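DisA protein (Sorangium cellulosum, PDB 6CCA) probably transfers methyl groups to carbon as a methyltransferase of a polyketide assembly line, consistent with gem-dimethylation in disorazol biosynthesis. Local coordinates at residues Asp352-Phe357 / Ser367-Ser372; Asn307-Thr312 / Arg316-Ser321; Gly102-Ser107 / Ala348-Gly353; Leu332-Met337 / Gly377-Glu382. All coordinates share one frame; numbering follows the deposited sequence.

Contact 1. Residues Asp352-Phe357 / Ser367-Ser372; sequences DGWWLF and SPLLSS
Pro-368 sits on the indole of Trp-354 in a CH-pi contact. Both segments belong to the long irregular connection from helix 342-346 to helix 372-381, and the second begins with an ST turn at Ser-367. Pro-368 CD is 3.5 Å from the centroid of the six-membered ring of Trp-354 and 16° off the ring normal, so it lies over the middle of the face. The two side chains cross at about a right angle. Trp-354 CG is anti to the backbone N (chi1 -172°), which carries the indole past the proline. The six-membered ring of the indole also touches both neighbours of Pro-368. Trp-354 CH2 is 3.9 Å from Leu-369 CD1, and Trp-354 CZ2 is 3.8 Å from Ser-367 CB. The indole NE1 is hydrogen-bonded to the carbonyl of Trp-366, which fixes the turn of the ring.

Phe-357 packs on the proline from another direction, with its CD1 3.9 Å from Pro-368 CB. One face of the phenyl ring meets the Ser-367 carbonyl, whose O stands 3.3 Å above the ring plane, offset toward the rim. The edge of the same ring faces Trp-354 O. That oxygen is buried without a polar partner, and Pro-368 CD lies 3.3 Å from Trp-354 O. In the ST turn, Ser-367 OG is hydrogen-bonded to Met-364 O and accepts from Leu-369 N at 2.9 Å, with an N-H...O angle of 158°.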
loop_
_atom_site.group_PDB
_atom_site.type_symbol
_atom_site.label_atom_id
_atom_site.label_comp_id
_atom_site.label_asym_id
_atom_site.label_seq_id
_atom_site.Cartn_x
_atom_site.Cartn_y
_atom_site.Cartn_z
ATOM N N ASP A 352 3.323 -12.211 -3.226
ATOM C CA ASP A 352 3.247 -12.223 -4.695
ATOM C C ASP A 352 2.806 -10.906 -5.271
ATOM O O ASP A 352 3.293 -10.487 -6.309
ATOM C CB ASP A 352 2.247 -13.296 -5.137
ATOM C CG ASP A 352 2.741 -14.732 -4.906
ATOM O OD1 ASP A 352 3.866 -14.971 -4.486
ATOM O OD2 ASP A 352 1.957 -15.652 -5.156
ATOM N N GLY A 353 1.868 -10.246 -4.587
ATOM C CA GLY A 353 1.325 -8.954 -5.036
ATOM C C GLY A 353 2.385 -7.882 -5.233
ATOM O O GLY A 353 2.254 -7.014 -6.116
ATOM N N TRP A 354 3.414 -7.888 -4.360
ATOM C CA TRP A 354 4.550 -6.955 -4.483
ATOM C C TRP A 354 5.275 -7.092 -5.831
ATOM O O TRP A 354 5.733 -6.089 -6.403
ATOM C CB TRP A 354 5.562 -7.253 -3.358
ATOM C CG TRP A 354 6.699 -6.258 -3.242
ATOM C CD1 TRP A 354 7.918 -6.392 -3.775
ATOM C CD2 TRP A 354 6.721 -5.015 -2.521
ATOM N NE1 TRP A 354 8.716 -5.333 -3.448
ATOM C CE2 TRP A 354 8.016 -4.477 -2.664
ATOM C CE3 TRP A 354 5.788 -4.307 -1.791
ATOM C CZ2 TRP A 354 8.379 -3.287 -2.124
ATOM C CZ3 TRP A 354 6.141 -3.110 -1.240
ATOM C CH2 TRP A 354 7.431 -2.597 -1.400
ATOM N N TRP A 355 5.397 -8.338 -6.326
ATOM C CA TRP A 355 6.283 -8.612 -7.466
ATOM C C TRP A 355 5.501 -8.853 -8.790
ATOM O O TRP A 355 6.083 -9.282 -9.846
ATOM C CB TRP A 355 7.163 -9.818 -7.156
ATOM C CG TRP A 355 8.171 -9.551 -6.094
ATOM C CD1 TRP A 355 8.147 -10.023 -4.826
ATOM C CD2 TRP A 355 9.307 -8.727 -6.201
ATOM N NE1 TRP A 355 9.218 -9.530 -4.114
ATOM C CE2 TRP A 355 9.952 -8.730 -4.941
ATOM C CE3 TRP A 355 9.830 -7.928 -7.216
ATOM C CZ2 TRP A 355 11.087 -7.940 -4.672
ATOM C CZ3 TRP A 355 10.938 -7.172 -6.950
ATOM C CH2 TRP A 355 11.568 -7.194 -5.695
ATOM N N LEU A 356 4.202 -8.542 -8.745
ATOM C CA LEU A 356 3.280 -8.885 -9.869
ATOM C C LEU A 356 3.593 -8.034 -11.068
ATOM O O LEU A 356 3.427 -8.452 -12.197
ATOM C CB LEU A 356 1.815 -8.724 -9.382
ATOM C CG LEU A 356 0.710 -9.371 -10.243
ATOM C CD1 LEU A 356 0.774 -10.900 -10.272
ATOM C CD2 LEU A 356 -0.644 -8.922 -9.734
ATOM N N PHE A 357 4.055 -6.811 -10.832
ATOM C CA PHE A 357 4.271 -5.852 -11.883
ATOM C C PHE A 357 5.137 -6.346 -13.054
ATOM O O PHE A 357 6.178 -6.952 -12.835
ATOM C CB PHE A 357 4.820 -4.516 -11.342
ATOM C CG PHE A 357 6.180 -4.618 -10.733
ATOM C CD1 PHE A 357 6.344 -5.079 -9.423
ATOM C CD2 PHE A 357 7.309 -4.276 -11.470
ATOM C CE1 PHE A 357 7.624 -5.179 -8.857
ATOM C CE2 PHE A 357 8.576 -4.388 -10.911
ATOM C CZ PHE A 357 8.737 -4.842 -9.600
ATOM N N SER A 367 10.078 -2.706 -6.570
ATOM C CA SER A 367 8.845 -2.396 -5.927
ATOM C C SER A 367 7.725 -2.232 -6.937
ATOM O O SER A 367 7.965 -1.954 -8.095
ATOM C CB SER A 367 9.010 -1.123 -5.143
ATOM O OG SER A 367 8.564 0.034 -5.827
ATOM N N PRO A 368 6.494 -2.388 -6.477
ATOM C CA PRO A 368 5.365 -2.022 -7.303
ATOM C C PRO A 368 4.911 -0.601 -7.066
ATOM O O PRO A 368 3.867 -0.222 -7.600
ATOM C CB PRO A 368 4.306 -3.001 -6.859
ATOM C CG PRO A 368 4.574 -3.101 -5.379
ATOM C CD PRO A 368 6.079 -3.040 -5.213
ATOM N N LEU A 369 5.660 0.175 -6.300
ATOM C CA LEU A 369 5.151 1.462 -5.777
ATOM C C LEU A 369 5.523 2.655 -6.611
ATOM O O LEU A 369 6.549 2.609 -7.338
ATOM C CB LEU A 369 5.715 1.691 -4.364
ATOM C CG LEU A 369 5.380 0.653 -3.292
ATOM C CD1 LEU A 369 6.052 1.018 -1.941
ATOM C CD2 LEU A 369 3.892 0.444 -3.115
ATOM N N LEU A 370 4.760 3.742 -6.456
ATOM C CA LEU A 370 5.060 4.997 -7.060
ATOM C C LEU A 370 5.137 6.088 -6.060
ATOM O O LEU A 370 4.388 6.098 -5.076
ATOM C CB LEU A 370 4.013 5.387 -8.137
ATOM C CG LEU A 370 4.100 4.709 -9.512
ATOM C CD1 LEU A 370 3.729 3.271 -9.512
ATOM C CD2 LEU A 370 3.094 5.431 -10.401
ATOM N N SER A 371 6.034 7.054 -6.258
ATOM C CA SER A 371 6.057 8.215 -5.411
ATOM C C SER A 371 4.865 9.164 -5.735
ATOM O O SER A 371 4.222 8.964 -6.715
ATOM C CB SER A 371 7.324 9.062 -5.635
ATOM O OG SER A 371 7.324 9.610 -6.935
ATOM N N SER A 372 4.626 10.199 -4.928
ATOM C CA SER A 372 3.511 11.086 -5.232
ATOM C C SER A 372 3.706 11.748 -6.605
ATOM O O SER A 372 2.729 11.818 -7.376
ATOM C CB SER A 372 3.193 12.154 -4.159
ATOM O OG SER A 372 2.530 11.520 -3.055
#

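Contact 2. Residues Asn307-Thr312 / Arg316-Ser321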
loop_
_atom_site.group_PDB
_atom_site.type_symbol
_atom_site.label_atom_id
_atom_site.label_comp_id
_atom_site.label_asym_id
_atom_site.label_seq_id
_atom_site.Cartn_x
_atom_site.Cartn_y
_atom_site.Cartn_z
ATOM N N ASN A 307 -4.253 0.940 -0.729
ATOM C CA ASN A 307 -3.006 0.198 -0.704
ATOM C C ASN A 307 -3.077 -1.105 -1.511
ATOM O O ASN A 307 -2.553 -2.116 -1.073
ATOM C CB ASN A 307 -2.456 -0.035 0.741
ATOM C CG ASN A 307 -1.801 1.245 1.327
ATOM O OD1 ASN A 307 -0.787 1.692 0.850
ATOM N ND2 ASN A 307 -2.433 1.853 2.379
ATOM N N VAL A 308 -3.812 -1.089 -2.620
ATOM C CA VAL A 308 -3.998 -2.242 -3.430
ATOM C C VAL A 308 -3.875 -2.023 -4.953
ATOM O O VAL A 308 -3.509 -2.950 -5.695
ATOM C CB VAL A 308 -5.455 -2.818 -3.175
ATOM C CG1 VAL A 308 -5.591 -3.352 -1.742
ATOM C CG2 VAL A 308 -6.546 -1.764 -3.469
ATOM N N VAL A 309 -4.103 -0.794 -5.463
ATOM C CA VAL A 309 -4.094 -0.627 -6.923
ATOM C C VAL A 309 -2.718 -0.905 -7.525
ATOM O O VAL A 309 -2.609 -1.307 -8.726
ATOM C CB VAL A 309 -4.590 0.787 -7.348
ATOM C CG1 VAL A 309 -4.432 1.060 -8.837
ATOM C CG2 VAL A 309 -6.080 0.915 -7.015
ATOM N N HIS A 310 -1.661 -0.677 -6.735
ATOM C CA HIS A 310 -0.295 -1.044 -7.236
ATOM C C HIS A 310 -0.111 -2.581 -7.480
ATOM O O HIS A 310 0.859 -2.985 -8.110
ATOM C CB HIS A 310 0.781 -0.609 -6.250
ATOM C CG HIS A 310 0.723 -1.361 -4.949
ATOM N ND1 HIS A 310 0.022 -0.896 -3.850
ATOM C CD2 HIS A 310 1.210 -2.575 -4.595
ATOM C CE1 HIS A 310 0.082 -1.801 -2.883
ATOM N NE2 HIS A 310 0.821 -2.814 -3.301
ATOM N N ALA A 311 -0.981 -3.430 -6.968
ATOM C CA ALA A 311 -0.821 -4.911 -7.139
ATOM C C ALA A 311 -1.435 -5.385 -8.406
ATOM O O ALA A 311 -2.467 -6.055 -8.388
ATOM C CB ALA A 311 -1.396 -5.683 -5.962
ATOM N N THR A 312 -0.799 -5.032 -9.514
ATOM C CA THR A 312 -1.329 -5.309 -10.823
ATOM C C THR A 312 -0.169 -5.456 -11.790
ATOM O O THR A 312 0.901 -4.885 -11.588
ATOM C CB THR A 312 -2.260 -4.154 -11.295
ATOM O OG1 THR A 312 -2.770 -4.482 -12.601
ATOM C CG2 THR A 312 -1.503 -2.837 -11.402
ATOM N N ARG A 316 -1.164 1.133 -16.186
ATOM C CA ARG A 316 -1.907 1.956 -17.136
ATOM C C ARG A 316 -3.217 1.291 -17.545
ATOM O O ARG A 316 -4.249 1.949 -17.671
ATOM C CB ARG A 316 -1.055 2.245 -18.374
ATOM C CG ARG A 316 0.068 3.243 -18.136
ATOM C CD ARG A 316 0.836 3.524 -19.416
ATOM N NE ARG A 316 2.088 4.228 -19.159
ATOM C CZ ARG A 316 2.198 5.551 -19.079
ATOM N NH1 ARG A 316 1.128 6.319 -19.236
ATOM N NH2 ARG A 316 3.379 6.107 -18.841
ATOM N N SER A 317 -3.161 -0.020 -17.749
ATOM C CA SER A 317 -4.292 -0.779 -18.141
ATOM C C SER A 317 -5.336 -0.823 -16.987
ATOM O O SER A 317 -6.533 -0.752 -17.184
ATOM C CB SER A 317 -3.785 -2.206 -18.470
ATOM O OG SER A 317 -4.852 -3.031 -18.755
ATOM N N THR A 318 -4.839 -0.990 -15.770
ATOM C CA THR A 318 -5.695 -1.031 -14.616
ATOM C C THR A 318 -6.388 0.312 -14.413
ATOM O O THR A 318 -7.584 0.353 -14.160
ATOM C CB THR A 318 -4.857 -1.460 -13.397
ATOM O OG1 THR A 318 -4.506 -2.840 -13.532
ATOM C CG2 THR A 318 -5.611 -1.278 -12.069
ATOM N N LEU A 319 -5.663 1.400 -14.624
ATOM C CA LEU A 319 -6.235 2.722 -14.556
ATOM C C LEU A 319 -7.314 2.969 -15.612
ATOM O O LEU A 319 -8.315 3.629 -15.321
ATOM C CB LEU A 319 -5.177 3.801 -14.673
ATOM C CG LEU A 319 -4.213 3.834 -13.480
ATOM C CD1 LEU A 319 -3.055 4.785 -13.795
ATOM C CD2 LEU A 319 -4.914 4.244 -12.179
ATOM N N GLN A 320 -7.122 2.406 -16.812
ATOM C CA GLN A 320 -8.101 2.571 -17.876
ATOM C C GLN A 320 -9.327 1.779 -17.533
ATOM O O GLN A 320 -10.425 2.234 -17.829
ATOM C CB GLN A 320 -7.511 2.192 -19.263
ATOM C CG GLN A 320 -6.521 3.226 -19.772
ATOM C CD GLN A 320 -7.146 4.596 -19.988
ATOM O OE1 GLN A 320 -8.306 4.711 -20.469
ATOM N NE2 GLN A 320 -6.426 5.627 -19.648
ATOM N N SER A 321 -9.200 0.637 -16.847
ATOM C CA SER A 321 -10.416 -0.088 -16.474
ATOM C C SER A 321 -11.174 0.672 -15.414
ATOM O O SER A 321 -12.386 0.673 -15.398
ATOM C CB SER A 321 -10.173 -1.491 -15.921
ATOM O OG SER A 321 -9.600 -2.271 -16.883
#
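A hydroxyl-to-hydroxyl hydrogen bond between Thr-312 and Thr-318 ties the loop after strand 300-306 to the first turn of helix 315-325. The contact is small and buried. The two hydroxyl ends meet head on, and Thr-312 OG1 lies 2.6 Å from Thr-318 OG1. Thr-312 OG1 lies opposite its own main-chain nitrogen (chi1 -180°), which extends the hydroxyl toward the helix. The methyl branch of Thr-312 lies against the same partner, with CG2 3.7 Å from Thr-318 OG1. Thr-318 OG1 has a second hydrogen bond, to the carbonyl of Asn-314 one turn earlier. Two bonds therefore grip this buried hydroxyl.

The methyl of Thr-318 is used separately. Its CG2 is 4.2 Å from Val-309 CG1, where the Val-309 and Thr-318 side chains run antiparallel alongside one another. Val-309 also rests on Leu-334 of the neighbouring strand 330-337.

The loop is itself folded tightly. A type I beta turn runs from Val-308 to Ala-311, with Ala-311 N 2.9 Å from Val-308 O. Ala-311 is then the centre of an inverse gamma turn. Arg-363 donates to the carbonyls of His-310 and Thr-312, which pins the loop. Strand 300-306, this loop, helix 315-325 and the parallel strand 330-337 form a beta-alpha-beta crossover, the repeating unit of the Rossmann-like methyltransferase fold.

Contact 3. Residues Gly102-Ser107 / Ala348-Gly353; sequences GRLYDS and AGLLDG
Leu-104 of helix 102-114 packs on Gly-349 and Leu-350, which lie in a short 3-10 turn. Its CB points toward this turn and sets the direction of the chain. CG is anti to the main-chain N (chi1 180°) and comes to 4.1 Å from Gly-349 O. The two methyls then fork. CD1 stays 4.1 Å from Gly-349 O. CD2 comes closer, to 3.5 Å from Gly-349 O. Leu-104 CD2 also meets Leu-350 CD2 at 3.8 Å. The two leucines cross obliquely.

Gly-349 has no side chain, which lets the Leu-104 methyls come up to the backbone of the turn. Gly-349 CA lies 6.7 Å from Leu-104 CA, the closest pair of CA atoms across the two segments. The Gly-349 carbonyl is not left to apolar neighbours, since it accepts a hydrogen bond from Trp-355 NE1. The turn is held by Leu-351 N to Ala-348 O at 2.9 Å.

Nearby, Leu-169 touches Leu-104, while Tyr-165 and Leu-168 of the same helix 165-169 touch Leu-350. The arrangement is plain hydrophobic packing of a helix on a 3-10 turn. It joins a helix from the N-terminal part of the chain to the loop that follows helix 342-346.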
loop_
_atom_site.group_PDB
_atom_site.type_symbol
_atom_site.label_atom_id
_atom_site.label_comp_id
_atom_site.label_asym_id
_atom_site.label_seq_id
_atom_site.Cartn_x
_atom_site.Cartn_y
_atom_site.Cartn_z
ATOM N N GLY A 102 14.420 -14.424 -6.284
ATOM C CA GLY A 102 15.558 -13.856 -6.928
ATOM C C GLY A 102 15.663 -12.350 -6.849
ATOM O O GLY A 102 16.733 -11.819 -6.495
ATOM N N ARG A 103 14.586 -11.644 -7.238
ATOM C CA ARG A 103 14.606 -10.188 -7.281
ATOM C C ARG A 103 14.561 -9.672 -5.787
ATOM O O ARG A 103 15.270 -8.741 -5.466
ATOM C CB ARG A 103 13.428 -9.598 -8.084
ATOM C CG ARG A 103 13.518 -9.801 -9.589
ATOM C CD ARG A 103 12.246 -9.368 -10.300
ATOM N NE ARG A 103 11.178 -10.330 -10.049
ATOM C CZ ARG A 103 9.913 -10.185 -10.434
ATOM N NH1 ARG A 103 9.513 -9.094 -11.078
ATOM N NH2 ARG A 103 9.048 -11.122 -10.119
ATOM N N LEU A 104 13.821 -10.321 -4.904
ATOM C CA LEU A 104 13.895 -9.876 -3.478
ATOM C C LEU A 104 15.383 -9.950 -2.975
ATOM O O LEU A 104 15.908 -9.052 -2.355
ATOM C CB LEU A 104 13.008 -10.749 -2.595
ATOM C CG LEU A 104 12.996 -10.389 -1.075
ATOM C CD1 LEU A 104 12.737 -8.934 -0.823
ATOM C CD2 LEU A 104 12.023 -11.307 -0.342
ATOM N N TYR A 105 16.030 -11.072 -3.284
ATOM C CA TYR A 105 17.422 -11.286 -2.890
ATOM C C TYR A 105 18.275 -10.205 -3.413
ATOM O O TYR A 105 19.032 -9.613 -2.644
ATOM C CB TYR A 105 17.884 -12.681 -3.376
ATOM C CG TYR A 105 19.387 -12.955 -3.233
ATOM C CD1 TYR A 105 19.932 -13.299 -2.015
ATOM C CD2 TYR A 105 20.236 -12.904 -4.354
ATOM C CE1 TYR A 105 21.308 -13.551 -1.888
ATOM C CE2 TYR A 105 21.592 -13.182 -4.238
ATOM C CZ TYR A 105 22.117 -13.519 -2.996
ATOM O OH TYR A 105 23.485 -13.790 -2.831
ATOM N N ASP A 106 18.189 -9.863 -4.711
ATOM C CA ASP A 106 18.973 -8.740 -5.211
ATOM C C ASP A 106 18.664 -7.453 -4.467
ATOM O O ASP A 106 19.569 -6.642 -4.190
ATOM C CB ASP A 106 18.757 -8.465 -6.702
ATOM C CG ASP A 106 19.151 -9.686 -7.611
ATOM O OD1 ASP A 106 19.975 -10.558 -7.216
ATOM O OD2 ASP A 106 18.544 -9.755 -8.699
ATOM N N SER A 107 17.370 -7.193 -4.221
ATOM C CA SER A 107 17.023 -6.008 -3.440
ATOM C C SER A 107 17.632 -6.014 -2.002
ATOM O O SER A 107 18.111 -4.964 -1.531
ATOM C CB SER A 107 15.475 -5.858 -3.361
ATOM O OG SER A 107 15.189 -4.623 -2.723
ATOM N N ALA A 348 6.168 -6.870 3.121
ATOM C CA ALA A 348 5.334 -6.911 1.886
ATOM C C ALA A 348 6.100 -7.525 0.722
ATOM O O ALA A 348 5.537 -8.208 -0.118
ATOM C CB ALA A 348 4.851 -5.497 1.552
ATOM N N GLY A 349 7.434 -7.375 0.704
ATOM C CA GLY A 349 8.294 -8.018 -0.334
ATOM C C GLY A 349 8.318 -9.521 -0.452
ATOM O O GLY A 349 8.876 -10.112 -1.424
ATOM N N LEU A 350 7.795 -10.180 0.589
ATOM C CA LEU A 350 7.674 -11.594 0.595
ATOM C C LEU A 350 6.389 -12.037 -0.150
ATOM O O LEU A 350 6.248 -13.210 -0.401
ATOM C CB LEU A 350 7.594 -12.141 2.030
ATOM C CG LEU A 350 8.862 -11.959 2.861
ATOM C CD1 LEU A 350 8.544 -12.136 4.325
ATOM C CD2 LEU A 350 9.946 -12.906 2.406
ATOM N N LEU A 351 5.512 -11.119 -0.524
ATOM C CA LEU A 351 4.169 -11.495 -1.078
ATOM C C LEU A 351 4.138 -11.380 -2.590
ATOM O O LEU A 351 4.831 -10.540 -3.179
ATOM C CB LEU A 351 3.091 -10.575 -0.502
ATOM C CG LEU A 351 2.795 -10.696 0.994
ATOM C CD1 LEU A 351 1.855 -9.584 1.498
ATOM C CD2 LEU A 351 2.266 -12.077 1.291
ATOM N N ASP A 352 3.323 -12.211 -3.226
ATOM C CA ASP A 352 3.247 -12.223 -4.695
ATOM C C ASP A 352 2.806 -10.906 -5.271
ATOM O O ASP A 352 3.293 -10.487 -6.309
ATOM C CB ASP A 352 2.247 -13.296 -5.137
ATOM C CG ASP A 352 2.741 -14.732 -4.906
ATOM O OD1 ASP A 352 3.866 -14.971 -4.486
ATOM O OD2 ASP A 352 1.957 -15.652 -5.156
ATOM N N GLY A 353 1.868 -10.246 -4.587
ATOM C CA GLY A 353 1.325 -8.954 -5.036
ATOM C C GLY A 353 2.385 -7.882 -5.233
ATOM O O GLY A 353 2.254 -7.014 -6.116
#

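Contact 4. Residues Leu332-Met337 / Gly377-Glu382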
loop_
_atom_site.group_PDB
_atom_site.type_symbol
_atom_site.label_atom_id
_atom_site.label_comp_id
_atom_site.label_asym_id
_atom_site.label_seq_id
_atom_site.Cartn_x
_atom_site.Cartn_y
_atom_site.Cartn_z
ATOM N N LEU A 332 -11.060 8.939 -8.453
ATOM C CA LEU A 332 -10.246 7.872 -7.905
ATOM C C LEU A 332 -9.568 8.376 -6.641
ATOM O O LEU A 332 -9.006 9.487 -6.651
ATOM C CB LEU A 332 -9.227 7.468 -8.935
ATOM C CG LEU A 332 -8.182 6.466 -8.472
ATOM C CD1 LEU A 332 -8.849 5.136 -8.077
ATOM C CD2 LEU A 332 -7.146 6.200 -9.568
ATOM N N VAL A 333 -9.735 7.650 -5.548
ATOM C CA VAL A 333 -9.116 8.008 -4.272
ATOM C C VAL A 333 -8.150 6.870 -3.944
ATOM O O VAL A 333 -8.555 5.667 -3.803
ATOM C CB VAL A 333 -10.170 8.138 -3.178
ATOM C CG1 VAL A 333 -9.467 8.434 -1.854
ATOM C CG2 VAL A 333 -11.177 9.213 -3.572
ATOM N N LEU A 334 -6.866 7.206 -3.898
ATOM C CA LEU A 334 -5.823 6.239 -3.548
ATOM C C LEU A 334 -5.219 6.542 -2.183
ATOM O O LEU A 334 -4.953 7.734 -1.872
ATOM C CB LEU A 334 -4.699 6.274 -4.596
ATOM C CG LEU A 334 -5.007 5.996 -6.033
ATOM C CD1 LEU A 334 -3.825 6.278 -6.961
ATOM C CD2 LEU A 334 -5.450 4.546 -6.181
ATOM N N ASN A 335 -4.987 5.480 -1.402
ATOM C CA ASN A 335 -4.096 5.526 -0.268
ATOM C C ASN A 335 -2.962 4.578 -0.585
ATOM O O ASN A 335 -3.210 3.350 -0.802
ATOM C CB ASN A 335 -4.847 5.074 0.961
ATOM C CG ASN A 335 -3.997 5.116 2.229
ATOM O OD1 ASN A 335 -2.805 5.460 2.193
ATOM N ND2 ASN A 335 -4.645 4.860 3.373
ATOM N N GLU A 336 -1.771 5.116 -0.737
ATOM C CA GLU A 336 -0.636 4.378 -1.236
ATOM C C GLU A 336 0.663 4.668 -0.464
ATOM O O GLU A 336 0.905 5.763 0.015
ATOM C CB GLU A 336 -0.351 4.708 -2.738
ATOM C CG GLU A 336 -1.237 3.941 -3.729
ATOM C CD GLU A 336 -0.819 2.467 -3.837
ATOM O OE1 GLU A 336 0.367 2.121 -3.726
ATOM O OE2 GLU A 336 -1.687 1.622 -4.038
ATOM N N MET A 337 1.531 3.666 -0.412
ATOM C CA MET A 337 2.857 3.853 0.145
ATOM C C MET A 337 3.699 4.410 -1.021
ATOM O O MET A 337 3.643 3.857 -2.134
ATOM C CB MET A 337 3.430 2.521 0.707
ATOM C CG MET A 337 2.485 1.901 1.736
ATOM S SD MET A 337 2.384 2.914 3.260
ATOM C CE MET A 337 1.092 1.945 4.067
ATOM N N GLY A 377 2.058 12.337 -12.334
ATOM C CA GLY A 377 2.388 12.300 -13.784
ATOM C C GLY A 377 1.716 11.176 -14.493
ATOM O O GLY A 377 1.126 11.334 -15.581
ATOM N N LEU A 378 1.711 10.004 -13.885
ATOM C CA LEU A 378 1.029 8.912 -14.539
ATOM C C LEU A 378 -0.510 9.087 -14.687
ATOM O O LEU A 378 -1.075 8.726 -15.756
ATOM C CB LEU A 378 1.302 7.572 -13.832
ATOM C CG LEU A 378 0.707 6.281 -14.417
ATOM C CD1 LEU A 378 1.221 5.956 -15.796
ATOM C CD2 LEU A 378 0.905 5.078 -13.507
ATOM N N LEU A 379 -1.162 9.561 -13.639
ATOM C CA LEU A 379 -2.617 9.664 -13.658
ATOM C C LEU A 379 -2.946 10.738 -14.737
ATOM O O LEU A 379 -3.946 10.582 -15.474
ATOM C CB LEU A 379 -3.129 10.132 -12.323
ATOM C CG LEU A 379 -3.079 8.991 -11.287
ATOM C CD1 LEU A 379 -3.130 9.500 -9.890
ATOM C CD2 LEU A 379 -4.248 7.983 -11.530
ATOM N N GLU A 380 -2.174 11.835 -14.721
ATOM C CA GLU A 380 -2.347 12.865 -15.829
ATOM C C GLU A 380 -2.210 12.293 -17.217
ATOM O O GLU A 380 -3.062 12.562 -18.097
ATOM C CB GLU A 380 -1.386 14.039 -15.614
ATOM C CG GLU A 380 -1.836 14.902 -14.481
ATOM C CD GLU A 380 -0.814 15.941 -14.029
ATOM O OE1 GLU A 380 0.311 15.868 -14.510
ATOM O OE2 GLU A 380 -1.158 16.805 -13.191
ATOM N N GLU A 381 -1.189 11.482 -17.459
ATOM C CA GLU A 381 -1.033 10.847 -18.753
ATOM C C GLU A 381 -2.172 9.979 -19.124
ATOM O O GLU A 381 -2.443 9.801 -20.297
ATOM C CB GLU A 381 0.221 9.982 -18.830
ATOM C CG GLU A 381 1.484 10.784 -18.888
ATOM C CD GLU A 381 2.722 9.948 -18.628
ATOM O OE1 GLU A 381 2.747 8.731 -18.877
ATOM O OE2 GLU A 381 3.679 10.544 -18.176
ATOM N N GLU A 382 -2.801 9.339 -18.142
ATOM C CA GLU A 382 -3.928 8.458 -18.387
ATOM C C GLU A 382 -5.252 9.185 -18.451
ATOM O O GLU A 382 -6.323 8.562 -18.490
ATOM C CB GLU A 382 -3.944 7.319 -17.322
ATOM C CG GLU A 382 -2.761 6.333 -17.482
ATOM C CD GLU A 382 -2.663 5.734 -18.891
ATOM O OE1 GLU A 382 -3.656 5.154 -19.354
ATOM O OE2 GLU A 382 -1.571 5.871 -19.491
#
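Leu-379 of helix 372-381 reaches across to Leu-332 and Leu-334 on strand 330-337. The contact is entirely apolar and rests on methyl groups. The backbones stay well apart, with Leu-332 CA 9.7 Å from Leu-379 CA, so long side chains have to span the distance.

Leu-379 provides both of its methyls. With CG set beside its own N and opposite the carbonyl carbon (chi1 -76°), the fork extends from the helix toward the strand. CD2 of Leu-379 meets CD2 of Leu-332 at 3.9 Å. CD1 of Leu-379 lies 4.4 Å from CD1 of Leu-334, a looser touch. One leucine therefore serves two strand residues.

The two strand leucines differ in conformation. Leu-332 turns its CG away from the main-chain N (chi1 173°), and its side chain crosses that of Leu-379 at about a right angle. Both CB atoms still point toward the helix, since the two residues are two apart on the strand and share a face of the sheet.

Leu-319 of helix 315-325 touches both Leu-332 and Leu-379, and Ile-405 of strand 402-409 also touches Leu-379. Strand 330-337 runs parallel to strand 300-306 but antiparallel to strand 402-409. Helices packed on both faces of a mostly parallel sheet, with one antiparallel strand near its edge, fit the Rossmann-like fold of class I methyltransferases. This contact belongs to one of those helix layers.

How the contacts relate
Contacts 2 and 4 lie by strands 300-306 and 330-337 of the central sheet, with centres about 9 Å apart. Arg-316 forms salt bridges to Glu-381 and Glu-382 between them. Contact 1 is about 10 Å from contact 2 and about 10 Å from contact 3, centre to centre. It shares Asp-352 and Gly-353 with contact 3. Contacts 3 and 4 are far apart, with centres about 23 Å from each other, and do not touch. Along the chain, helix 102-114 comes first, then contact 2, strand 330-337, segment 348-353, contact 1 and finally helix 372-381. The loop up to residue 371 thus connects the N-terminal helices with the Rossmann-like methyltransferase fold.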